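Local coordinates for protein response regulator (Vibrio cholerae O1 biovar El Tor, PDB 7KPO) that serves as the DNA-binding domain of the sensor histidine kinase ChiS and so probably helps control transcription, at residues S3-D6 against L7-A10; L20-W23 against E24-G28; T54-K57 against Y58-I61; E90-H93 against I94-R98. All coordinates share one frame; numbering follows the deposited sequence.

Contact 1: residues S3-D6 against L7-A10; sequences SKQD and LMRA. With SO4 (sulfate ion), chain C.
The opening turns of the long alpha helix 2-27 hold this contact, with the carbonyl oxygens of Ser3, Lys4, Gln5 and Asp6 accepting from the amides of Leu7, Met8, Arg9 and Ala10. All four bonds have the i to i+4 spacing of an alpha helix. The shortest joins Leu7 N to Ser3 O at 2.8 Å. The longest joins Arg9 N to Gln5 O at 3.2 Å. The amide of Ser3 itself points to a sulfate, with Ser3 N 2.8 Å from its O3 and an N-H...O angle of 166°. This fits an anion drawn to the partly positive start of a helix, although the sulfate probably comes from the crystallisation liquor and the very short approach of Ser3 OG to its O2 is doubtful. On another face, selenomethionine Met8, taken here in one of two conformers, places CG 3.2 Å from Lys4 O. In this conformer, and so only tentatively, its selenium lies 4.1 Å from Lys4 CG and 3.9 Å from Gln5 NE2. Lys4 is fully extended and passes across Met8 to bond Ser107 OG through NZ. Gln5, folded back at chi2 (-60°), instead runs alongside Met8 in the same direction. Leu7 and Met8 also pack on Leu104 of helix 89-106. Asp6 and Arg9 come together indirectly. Arg9 NH1 is taken by the carbonyl of Pro65, while a water in the guanidinium plane accepts from Arg9 NE at 3.1 Å and gives a weak 3.4 Å bond to Asp6 OD1.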
loop_
_atom_site.group_PDB
_atom_site.type_symbol
_atom_site.label_atom_id
_atom_site.label_comp_id
_atom_site.label_asym_id
_atom_site.label_seq_id
_atom_site.Cartn_x
_atom_site.Cartn_y
_atom_site.Cartn_z
ATOM N N SER A 3 16.818 -11.626 -22.712
ATOM C CA SER A 3 17.214 -10.807 -21.537
ATOM C C SER A 3 15.964 -10.365 -20.773
ATOM O O SER A 3 15.925 -10.527 -19.538
ATOM C CB SER A 3 18.047 -9.619 -21.932
ATOM O OG SER A 3 19.305 -10.038 -22.430
ATOM N N LYS A 4 14.971 -9.845 -21.489
ATOM C CA LYS A 4 13.739 -9.373 -20.814
ATOM C C LYS A 4 13.035 -10.552 -20.130
ATOM O O LYS A 4 12.583 -10.402 -18.978
ATOM C CB LYS A 4 12.790 -8.700 -21.802
ATOM C CG LYS A 4 11.550 -8.123 -21.142
ATOM C CD LYS A 4 10.611 -7.431 -22.085
ATOM C CE LYS A 4 9.408 -6.882 -21.353
ATOM N NZ LYS A 4 8.445 -6.232 -22.270
ATOM N N GLN A 5 12.936 -11.689 -20.814
ATOM C CA GLN A 5 12.254 -12.869 -20.220
ATOM C C GLN A 5 13.008 -13.339 -18.969
ATOM O O GLN A 5 12.352 -13.661 -17.965
ATOM C CB GLN A 5 12.124 -13.970 -21.271
ATOM C CG GLN A 5 11.258 -13.549 -22.449
ATOM C CD GLN A 5 9.860 -13.185 -22.013
ATOM O OE1 GLN A 5 9.251 -13.867 -21.194
ATOM N NE2 GLN A 5 9.325 -12.115 -22.575
ATOM N N ASP A 6 14.337 -13.358 -19.012
ATOM C CA ASP A 6 15.118 -13.815 -17.833
ATOM C C ASP A 6 14.998 -12.782 -16.710
ATOM O O ASP A 6 14.948 -13.179 -15.540
ATOM C CB ASP A 6 16.565 -14.120 -18.221
ATOM C CG ASP A 6 16.698 -15.408 -19.011
ATOM O OD1 ASP A 6 15.769 -16.239 -18.941
ATOM O OD2 ASP A 6 17.723 -15.569 -19.689
ATOM N N LEU A 7 14.946 -11.500 -17.060
ATOM C CA LEU A 7 14.801 -10.449 -16.023
ATOM C C LEU A 7 13.454 -10.608 -15.319
ATOM O O LEU A 7 13.374 -10.523 -14.100
ATOM C CB LEU A 7 14.926 -9.074 -16.682
ATOM C CG LEU A 7 14.652 -7.880 -15.773
ATOM C CD1 LEU A 7 15.639 -7.831 -14.615
ATOM C CD2 LEU A 7 14.703 -6.591 -16.579
HETATM N N MSE A 8 12.394 -10.828 -16.099
HETATM C CA MSE A 8 11.068 -10.996 -15.531
HETATM C C MSE A 8 11.058 -12.156 -14.534
HETATM O O MSE A 8 10.481 -12.040 -13.455
HETATM C CB MSE A 8 10.052 -11.213 -16.656
HETATM C CG MSE A 8 9.796 -9.968 -17.479
HETATM SE SE MSE A 8 8.811 -10.346 -19.122
HETATM C CE MSE A 8 7.313 -11.402 -18.446
ATOM N N ARG A 9 11.706 -13.271 -14.893
ATOM C CA ARG A 9 11.750 -14.445 -14.028
ATOM C C ARG A 9 12.551 -14.128 -12.754
ATOM O O ARG A 9 12.120 -14.531 -11.662
ATOM C CB ARG A 9 12.316 -15.637 -14.809
ATOM C CG ARG A 9 11.403 -16.111 -15.934
ATOM C CD ARG A 9 12.015 -17.161 -16.846
ATOM N NE ARG A 9 12.227 -18.430 -16.162
ATOM C CZ ARG A 9 11.293 -19.353 -15.952
ATOM N NH1 ARG A 9 10.053 -19.169 -16.376
ATOM N NH2 ARG A 9 11.603 -20.460 -15.302
ATOM N N ALA A 10 13.683 -13.437 -12.887
ATOM C CA ALA A 10 14.493 -13.073 -11.704
ATOM C C ALA A 10 13.700 -12.139 -10.784
ATOM O O ALA A 10 13.749 -12.317 -9.559
ATOM C CB ALA A 10 15.777 -12.433 -12.153
HETATM S S SO4 C . 18.683 -9.398 -25.520
HETATM O O1 SO4 C . 17.796 -8.272 -25.661
HETATM O O2 SO4 C . 19.685 -9.100 -24.519
HETATM O O3 SO4 C . 17.924 -10.547 -25.102
HETATM O O4 SO4 C . 19.309 -9.680 -26.770
HETATM O O HOH W 1 15.232 -17.694 -15.875
#

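Contact 2: residues L20-W23 against E24-G28; sequences LNYW and ERVSG
Ser27 folds back onto Trp23, one turn earlier in the last part of helix 2-27. Its OG stands between the backbone N and the carbonyl carbon (chi1 77°), which brings it 2.6 Å from Trp23 O. Ser27 N bonds the same oxygen at 2.8 Å from the other face of the carbonyl plane, so two donors from one residue grip a single acceptor. The same torsion sets OG over the indole, 3.4 Å above the ring plane. The i to i+4 placement on the helix brings Ser27 CB 4.0 Å from the centroid of the Trp23 six-membered ring, only 5° off the normal, a CH-pi contact. Ser27 OG accepts in turn from Gln29 N, just after Gly28 leaves the helix with positive phi.

Tyr22 makes the second CH-pi contact. Its CG is anti to the backbone N, and Val26 CG2, itself beside its own backbone N, rests on one ring face 3.9 Å from the centroid, displaced toward the CE1 rim. Arg25 bends at chi3 and bridges to Glu86 and Glu90.

Tyr22 is packed against Ile94 of helix 89-106 and Ile80 of helix 70-83, which Trp23 also touches, while Leu20 meets Phe34 of helix 31-38.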
loop_
_atom_site.group_PDB
_atom_site.type_symbol
_atom_site.label_atom_id
_atom_site.label_comp_id
_atom_site.label_asym_id
_atom_site.label_seq_id
_atom_site.Cartn_x
_atom_site.Cartn_y
_atom_site.Cartn_z
ATOM N N LEU A 20 6.756 -13.041 0.773
ATOM C CA LEU A 20 6.481 -14.093 1.789
ATOM C C LEU A 20 7.240 -13.809 3.083
ATOM O O LEU A 20 6.674 -14.037 4.152
ATOM C CB LEU A 20 6.839 -15.470 1.233
ATOM C CG LEU A 20 5.776 -16.081 0.331
ATOM C CD1 LEU A 20 6.300 -17.330 -0.342
ATOM C CD2 LEU A 20 4.507 -16.389 1.116
ATOM N N ASN A 21 8.478 -13.341 2.989
ATOM C CA ASN A 21 9.244 -13.036 4.224
ATOM C C ASN A 21 8.520 -11.932 5.003
ATOM O O ASN A 21 8.450 -12.013 6.245
ATOM C CB ASN A 21 10.685 -12.663 3.889
ATOM C CG ASN A 21 11.453 -13.805 3.257
ATOM O OD1 ASN A 21 11.050 -14.965 3.349
ATOM N ND2 ASN A 21 12.563 -13.482 2.618
ATOM N N TYR A 22 7.995 -10.936 4.290
ATOM C CA TYR A 22 7.258 -9.813 4.920
ATOM C C TYR A 22 5.957 -10.336 5.547
ATOM O O TYR A 22 5.653 -9.998 6.698
ATOM C CB TYR A 22 7.053 -8.743 3.853
ATOM C CG TYR A 22 6.310 -7.513 4.292
ATOM C CD1 TYR A 22 6.909 -6.559 5.096
ATOM C CD2 TYR A 22 5.027 -7.268 3.840
ATOM C CE1 TYR A 22 6.233 -5.408 5.470
ATOM C CE2 TYR A 22 4.338 -6.125 4.201
ATOM C CZ TYR A 22 4.942 -5.192 5.022
ATOM O OH TYR A 22 4.250 -4.073 5.376
ATOM N N TRP A 23 5.203 -11.134 4.795
ATOM C CA TRP A 23 3.960 -11.757 5.316
ATOM C C TRP A 23 4.254 -12.484 6.629
ATOM O O TRP A 23 3.544 -12.256 7.620
ATOM C CB TRP A 23 3.398 -12.745 4.291
ATOM C CG TRP A 23 2.384 -13.679 4.873
ATOM C CD1 TRP A 23 2.615 -14.925 5.381
ATOM C CD2 TRP A 23 0.980 -13.427 5.054
ATOM N NE1 TRP A 23 1.452 -15.467 5.854
ATOM C CE2 TRP A 23 0.432 -14.578 5.660
ATOM C CE3 TRP A 23 0.132 -12.359 4.743
ATOM C CZ2 TRP A 23 -0.924 -14.682 5.963
ATOM C CZ3 TRP A 23 -1.206 -12.461 5.048
ATOM C CH2 TRP A 23 -1.724 -13.610 5.647
ATOM N N GLU A 24 5.270 -13.341 6.622
ATOM C CA GLU A 24 5.591 -14.167 7.814
ATOM C C GLU A 24 5.907 -13.267 9.011
ATOM O O GLU A 24 5.341 -13.498 10.096
ATOM C CB GLU A 24 6.735 -15.124 7.472
ATOM C CG GLU A 24 6.344 -16.171 6.442
ATOM C CD GLU A 24 7.492 -16.906 5.773
ATOM O OE1 GLU A 24 8.657 -16.628 6.112
ATOM O OE2 GLU A 24 7.212 -17.744 4.893
ATOM N N ARG A 25 6.740 -12.250 8.812
ATOM C CA ARG A 25 7.147 -11.384 9.945
ATOM C C ARG A 25 5.990 -10.506 10.438
ATOM O O ARG A 25 5.768 -10.461 11.661
ATOM C CB ARG A 25 8.326 -10.501 9.538
ATOM C CG ARG A 25 8.855 -9.651 10.682
ATOM C CD ARG A 25 10.025 -8.778 10.285
ATOM N NE ARG A 25 9.671 -7.783 9.283
ATOM C CZ ARG A 25 9.024 -6.648 9.533
ATOM N NH1 ARG A 25 8.619 -6.363 10.761
ATOM N NH2 ARG A 25 8.762 -5.809 8.547
ATOM N N VAL A 26 5.281 -9.838 9.529
ATOM C CA VAL A 26 4.227 -8.861 9.933
ATOM C C VAL A 26 2.955 -9.579 10.407
ATOM O O VAL A 26 2.410 -9.159 11.440
ATOM C CB VAL A 26 3.951 -7.866 8.791
ATOM C CG1 VAL A 26 2.810 -6.919 9.132
ATOM C CG2 VAL A 26 5.205 -7.080 8.439
ATOM N N SER A 27 2.490 -10.601 9.687
ATOM C CA SER A 27 1.237 -11.300 10.088
ATOM C C SER A 27 1.480 -12.272 11.250
ATOM O O SER A 27 0.507 -12.577 11.968
ATOM C CB SER A 27 0.644 -12.054 8.927
ATOM O OG SER A 27 1.364 -13.254 8.684
ATOM N N GLY A 28 2.720 -12.748 11.411
ATOM C CA GLY A 28 3.035 -13.792 12.408
ATOM C C GLY A 28 2.470 -15.143 11.983
ATOM O O GLY A 28 2.456 -16.078 12.806
HETATM O O HOH W 2 10.723 -10.007 7.323
#

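Contact 3: residues T54-K57 against Y58-I61; sequences TLDK and YLRI. With FMT (formic acid), chain H.
Tyr58 N donates to Leu55 O at 2.9 Å, and Leu59 N to Asp56 O at 3.2 Å. Both bonds span three residues, and in each the donor stands above the carbonyl plane, by 50° and 59°, so neither lies on a carbonyl lone pair. Lys57 N to Thr54 O, 3.0 Å, has the same spacing. Charged and polar ends reach further: Asp56 OD1 takes a salt bridge from Lys31 and a hydrogen bond from Thr52 OG1, Thr54 OG1 donates at 2.9 Å to O2 of a formic acid molecule, probably from the crystallisation liquor, and Tyr58 OH accepts from Arg69 N.

The Tyr58 ring leans back along the preceding turn. With CG anti to the carbonyl carbon (chi1 -75°), its CD1 edge meets Thr54 O at 3.3 Å, the oxygen lying in the ring plane, while CE1 comes to 4.2 Å from Thr54 CG2. Trp41 meets this ring edge-to-face, and Leu64 and Pro65 pack against it. Leu59 places CG 3.6 Å from Asp56 O, and its side chain reaches Thr17 and Leu20 of helix 2-27; Leu55 packs on Met16 of that helix.

Successive bonds between residues three apart are the 3-10 pattern. Here they lead directly into a type I beta turn from Lys57 to Arg60, whose carbonyls both lie within bonding range of Thr63 OG1, which can donate to only one at a time.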
loop_
_atom_site.group_PDB
_atom_site.type_symbol
_atom_site.label_atom_id
_atom_site.label_comp_id
_atom_site.label_asym_id
_atom_site.label_seq_id
_atom_site.Cartn_x
_atom_site.Cartn_y
_atom_site.Cartn_z
ATOM N N THR A 54 3.357 -26.067 -5.291
ATOM C CA THR A 54 3.585 -25.196 -6.474
ATOM C C THR A 54 4.160 -23.840 -6.051
ATOM O O THR A 54 5.113 -23.372 -6.696
ATOM C CB THR A 54 2.308 -25.070 -7.304
ATOM O OG1 THR A 54 1.850 -26.394 -7.572
ATOM C CG2 THR A 54 2.539 -24.317 -8.594
ATOM N N LEU A 55 3.593 -23.221 -5.017
ATOM C CA LEU A 55 4.126 -21.925 -4.530
ATOM C C LEU A 55 5.632 -22.054 -4.256
ATOM O O LEU A 55 6.394 -21.146 -4.609
ATOM C CB LEU A 55 3.380 -21.549 -3.247
ATOM C CG LEU A 55 3.920 -20.339 -2.487
ATOM C CD1 LEU A 55 3.916 -19.088 -3.355
ATOM C CD2 LEU A 55 3.115 -20.117 -1.212
ATOM N N ASP A 56 6.049 -23.166 -3.659
ATOM C CA ASP A 56 7.476 -23.343 -3.284
ATOM C C ASP A 56 8.376 -23.247 -4.517
ATOM O O ASP A 56 9.519 -22.803 -4.372
ATOM C CB ASP A 56 7.684 -24.669 -2.557
ATOM C CG ASP A 56 7.028 -24.732 -1.190
ATOM O OD1 ASP A 56 6.515 -23.693 -0.728
ATOM O OD2 ASP A 56 7.053 -25.817 -0.589
ATOM N N LYS A 57 7.877 -23.637 -5.685
ATOM C CA LYS A 57 8.701 -23.603 -6.926
ATOM C C LYS A 57 9.043 -22.159 -7.307
ATOM O O LYS A 57 10.050 -21.954 -7.996
ATOM C CB LYS A 57 7.958 -24.276 -8.083
ATOM C CG LYS A 57 7.707 -25.765 -7.897
ATOM C CD LYS A 57 6.964 -26.412 -9.040
ATOM C CE LYS A 57 6.732 -27.888 -8.805
ATOM N NZ LYS A 57 6.026 -28.523 -9.942
ATOM N N TYR A 58 8.251 -21.192 -6.853
ATOM C CA TYR A 58 8.440 -19.766 -7.222
ATOM C C TYR A 58 9.473 -19.082 -6.327
ATOM O O TYR A 58 9.752 -17.900 -6.561
ATOM C CB TYR A 58 7.098 -19.035 -7.137
ATOM C CG TYR A 58 6.161 -19.345 -8.275
ATOM C CD1 TYR A 58 5.534 -20.573 -8.388
ATOM C CD2 TYR A 58 5.890 -18.394 -9.241
ATOM C CE1 TYR A 58 4.670 -20.851 -9.437
ATOM C CE2 TYR A 58 5.038 -18.656 -10.300
ATOM C CZ TYR A 58 4.429 -19.890 -10.407
ATOM O OH TYR A 58 3.577 -20.140 -11.444
ATOM N N LEU A 59 10.079 -19.819 -5.396
ATOM C CA LEU A 59 10.986 -19.177 -4.409
ATOM C C LEU A 59 12.452 -19.373 -4.801
ATOM O O LEU A 59 13.311 -18.860 -4.079
ATOM C CB LEU A 59 10.671 -19.735 -3.018
ATOM C CG LEU A 59 9.198 -19.639 -2.601
ATOM C CD1 LEU A 59 8.996 -20.159 -1.187
ATOM C CD2 LEU A 59 8.673 -18.213 -2.730
ATOM N N ARG A 60 12.709 -20.065 -5.911
ATOM C CA ARG A 60 14.087 -20.283 -6.419
ATOM C C ARG A 60 14.040 -20.194 -7.943
ATOM O O ARG A 60 13.122 -20.768 -8.552
ATOM C CB ARG A 60 14.652 -21.646 -5.996
ATOM C CG ARG A 60 14.786 -21.828 -4.492
ATOM C CD ARG A 60 15.341 -23.173 -4.044
ATOM N NE ARG A 60 16.756 -23.401 -4.341
ATOM C CZ ARG A 60 17.247 -24.305 -5.195
ATOM N NH1 ARG A 60 16.447 -25.120 -5.864
ATOM N NH2 ARG A 60 18.557 -24.407 -5.354
ATOM N N ILE A 61 15.025 -19.541 -8.543
ATOM C CA ILE A 61 15.024 -19.445 -10.027
ATOM C C ILE A 61 15.160 -20.850 -10.639
ATOM O O ILE A 61 14.583 -21.072 -11.704
ATOM C CB ILE A 61 16.124 -18.474 -10.502
ATOM C CG1 ILE A 61 15.925 -18.055 -11.960
ATOM C CG2 ILE A 61 17.521 -19.034 -10.275
ATOM C CD1 ILE A 61 14.629 -17.316 -12.228
HETATM C C FMT H . -1.234 -24.617 -7.470
HETATM O O1 FMT H . -0.905 -23.981 -6.485
HETATM O O2 FMT H . -0.953 -25.887 -7.700
#

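Contact 4: residues E90-H93 against I94-R98; sequences ERTH and IEMQR. With SO4 (sulfate ion), chain D; SO4 (sulfate ion), chain B.
Arg91 and Glu95 form a weak salt bridge one turn apart on helix 89-106, described here for one of two Glu95 conformers. From Arg91 CB the chain runs extended to NE, CG lying anti to the backbone N (chi1 -165°). CG passes 3.8 Å from Glu95 OE2 and CD 4.1 Å from the same oxygen, with Tyr22 OH also against CD. NE donates to Cys84 O. At the tip, NH1 reaches Glu95 OE2 at 3.2 Å; the planes of the two groups stand 76° apart and the bond is bent. NH2 points to a sulfate O1 (chain B) at 2.8 Å, lying in the guanidinium plane. A second sulfate (chain D) lies between Arg91 and Arg98, whose NH2 is 3.0 Å from its O3. Both ions probably come from the crystallisation liquor; they overlap, so are best read as alternatives, and bonds to both at once are doubtful.

Gln97 CG, in one of two conformers, tentatively makes a CH-pi contact over one face of the His93 ring, 4.0 Å from its centroid.

Arg91 and Glu95 also pair reciprocally with Glu95 and Arg91 of the second subunit, and Thr92 OG1 bonds its counterpart there: a self-complementary helix-to-helix subunit interface.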
loop_
_atom_site.group_PDB
_atom_site.type_symbol
_atom_site.label_atom_id
_atom_site.label_comp_id
_atom_site.label_asym_id
_atom_site.label_seq_id
_atom_site.Cartn_x
_atom_site.Cartn_y
_atom_site.Cartn_z
ATOM N N GLU A 90 11.331 -2.708 3.916
ATOM C CA GLU A 90 10.921 -4.058 3.457
ATOM C C GLU A 90 9.651 -3.941 2.608
ATOM O O GLU A 90 9.590 -4.549 1.525
ATOM C CB GLU A 90 10.730 -4.967 4.664
ATOM C CG GLU A 90 10.559 -6.419 4.293
ATOM C CD GLU A 90 10.477 -7.368 5.472
ATOM O OE1 GLU A 90 10.481 -6.890 6.619
ATOM O OE2 GLU A 90 10.411 -8.581 5.241
ATOM N N ARG A 91 8.668 -3.177 3.081
ATOM C CA ARG A 91 7.410 -3.014 2.315
ATOM C C ARG A 91 7.675 -2.242 1.020
ATOM O O ARG A 91 7.158 -2.641 -0.036
ATOM C CB ARG A 91 6.366 -2.285 3.157
ATOM C CG ARG A 91 4.968 -2.404 2.580
ATOM C CD ARG A 91 3.947 -1.741 3.474
ATOM N NE ARG A 91 2.606 -2.266 3.234
ATOM C CZ ARG A 91 1.749 -1.784 2.342
ATOM N NH1 ARG A 91 2.082 -0.752 1.587
ATOM N NH2 ARG A 91 0.559 -2.337 2.202
ATOM N N THR A 92 8.457 -1.170 1.097
ATOM C CA THR A 92 8.756 -0.353 -0.104
ATOM C C THR A 92 9.404 -1.243 -1.172
ATOM O O THR A 92 9.070 -1.098 -2.362
ATOM C CB THR A 92 9.633 0.838 0.288
ATOM O OG1 THR A 92 8.880 1.664 1.181
ATOM C CG2 THR A 92 10.100 1.636 -0.908
ATOM N N HIS A 93 10.292 -2.143 -0.759
ATOM C CA HIS A 93 10.978 -3.036 -1.727
ATOM C C HIS A 93 9.953 -3.891 -2.472
ATOM O O HIS A 93 10.078 -4.040 -3.693
ATOM C CB HIS A 93 12.016 -3.885 -0.990
ATOM C CG HIS A 93 12.685 -4.892 -1.854
ATOM N ND1 HIS A 93 13.614 -4.541 -2.809
ATOM C CD2 HIS A 93 12.589 -6.235 -1.897
ATOM C CE1 HIS A 93 14.049 -5.629 -3.415
ATOM N NE2 HIS A 93 13.441 -6.676 -2.869
ATOM N N ILE A 94 8.969 -4.427 -1.757
ATOM C CA ILE A 94 7.920 -5.267 -2.403
ATOM C C ILE A 94 7.128 -4.398 -3.386
ATOM O O ILE A 94 6.860 -4.852 -4.509
ATOM C CB ILE A 94 7.024 -5.918 -1.339
ATOM C CG1 ILE A 94 7.834 -6.889 -0.476
ATOM C CG2 ILE A 94 5.840 -6.606 -1.995
ATOM C CD1 ILE A 94 7.211 -7.199 0.857
ATOM N N GLU A 95 6.749 -3.190 -2.972
ATOM C CA GLU A 95 5.981 -2.294 -3.872
ATOM C C GLU A 95 6.788 -1.989 -5.130
ATOM O O GLU A 95 6.239 -1.960 -6.228
ATOM C CB GLU A 95 5.637 -0.980 -3.176
ATOM C CG GLU A 95 4.778 -1.140 -1.943
ATOM C CD GLU A 95 4.446 0.197 -1.310
ATOM O OE1 GLU A 95 4.136 1.143 -2.067
ATOM O OE2 GLU A 95 4.551 0.304 -0.077
HETATM N N MSE A 96 8.093 -1.748 -4.962
HETATM C CA MSE A 96 8.952 -1.420 -6.086
HETATM C C MSE A 96 9.076 -2.619 -7.028
HETATM O O MSE A 96 9.045 -2.448 -8.247
HETATM C CB MSE A 96 10.303 -0.922 -5.565
HETATM C CG MSE A 96 10.224 0.416 -4.840
HETATM SE SE MSE A 96 9.930 1.918 -6.049
HETATM C CE MSE A 96 11.606 2.086 -7.036
ATOM N N GLN A 97 9.198 -3.831 -6.478
ATOM C CA GLN A 97 9.323 -5.015 -7.319
ATOM C C GLN A 97 7.987 -5.264 -8.042
ATOM O O GLN A 97 8.024 -5.687 -9.216
ATOM C CB GLN A 97 9.803 -6.212 -6.492
ATOM C CG GLN A 97 11.222 -6.052 -5.948
ATOM C CD GLN A 97 12.297 -6.231 -6.993
ATOM O OE1 GLN A 97 12.383 -7.264 -7.647
ATOM N NE2 GLN A 97 13.179 -5.253 -7.105
ATOM N N ARG A 98 6.861 -5.013 -7.369
ATOM C CA ARG A 98 5.528 -5.170 -8.015
ATOM C C ARG A 98 5.463 -4.228 -9.223
ATOM O O ARG A 98 5.051 -4.667 -10.308
ATOM C CB ARG A 98 4.390 -4.837 -7.038
ATOM C CG ARG A 98 3.007 -4.766 -7.680
ATOM C CD ARG A 98 1.860 -4.541 -6.703
ATOM N NE ARG A 98 1.928 -3.314 -5.916
ATOM C CZ ARG A 98 1.023 -2.940 -5.008
ATOM N NH1 ARG A 98 -0.038 -3.693 -4.756
ATOM N NH2 ARG A 98 1.186 -1.808 -4.349
HETATM S S SO4 D . -0.946 -1.201 -1.275
HETATM O O1 SO4 D . -1.638 0.016 -0.935
HETATM O O2 SO4 D . 0.480 -0.990 -1.188
HETATM O O3 SO4 D . -1.283 -1.583 -2.620
HETATM O O4 SO4 D . -1.347 -2.239 -0.359
HETATM S S SO4 B . -1.644 0.302 1.082
HETATM O O1 SO4 B . -1.385 -1.066 0.709
HETATM O O2 SO4 B . -0.396 1.020 1.194
HETATM O O3 SO4 B . -2.319 0.332 2.351
HETATM O O4 SO4 B . -2.474 0.912 0.074
#

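Overall arrangement
Contacts 1 and 2 lie near the two ends of helix 2-27, their centres 26 Å apart on opposite sides of the chain's centre. Contact 1 is a surface patch of selenium packing and water bridging; contacts 2, 3 and 4 are partly buried, contact 2 relying on aromatic faces. Contact 3, at the end of helix 53-57 and the turn that follows, lies closest to the chain's centre and meets both: Ile61 CD1 is 3.8 Å from Arg9 O, and Leu59 CD2 3.5 Å from Leu20 CD1. Contact 4 touches contact 2 through the 2.8 Å salt bridge Arg25 NH2 to Glu90 OE1, joining helices 2-27 and 89-106. Contact 4 alone reaches the second subunit, and its chemistry is correspondingly ionic.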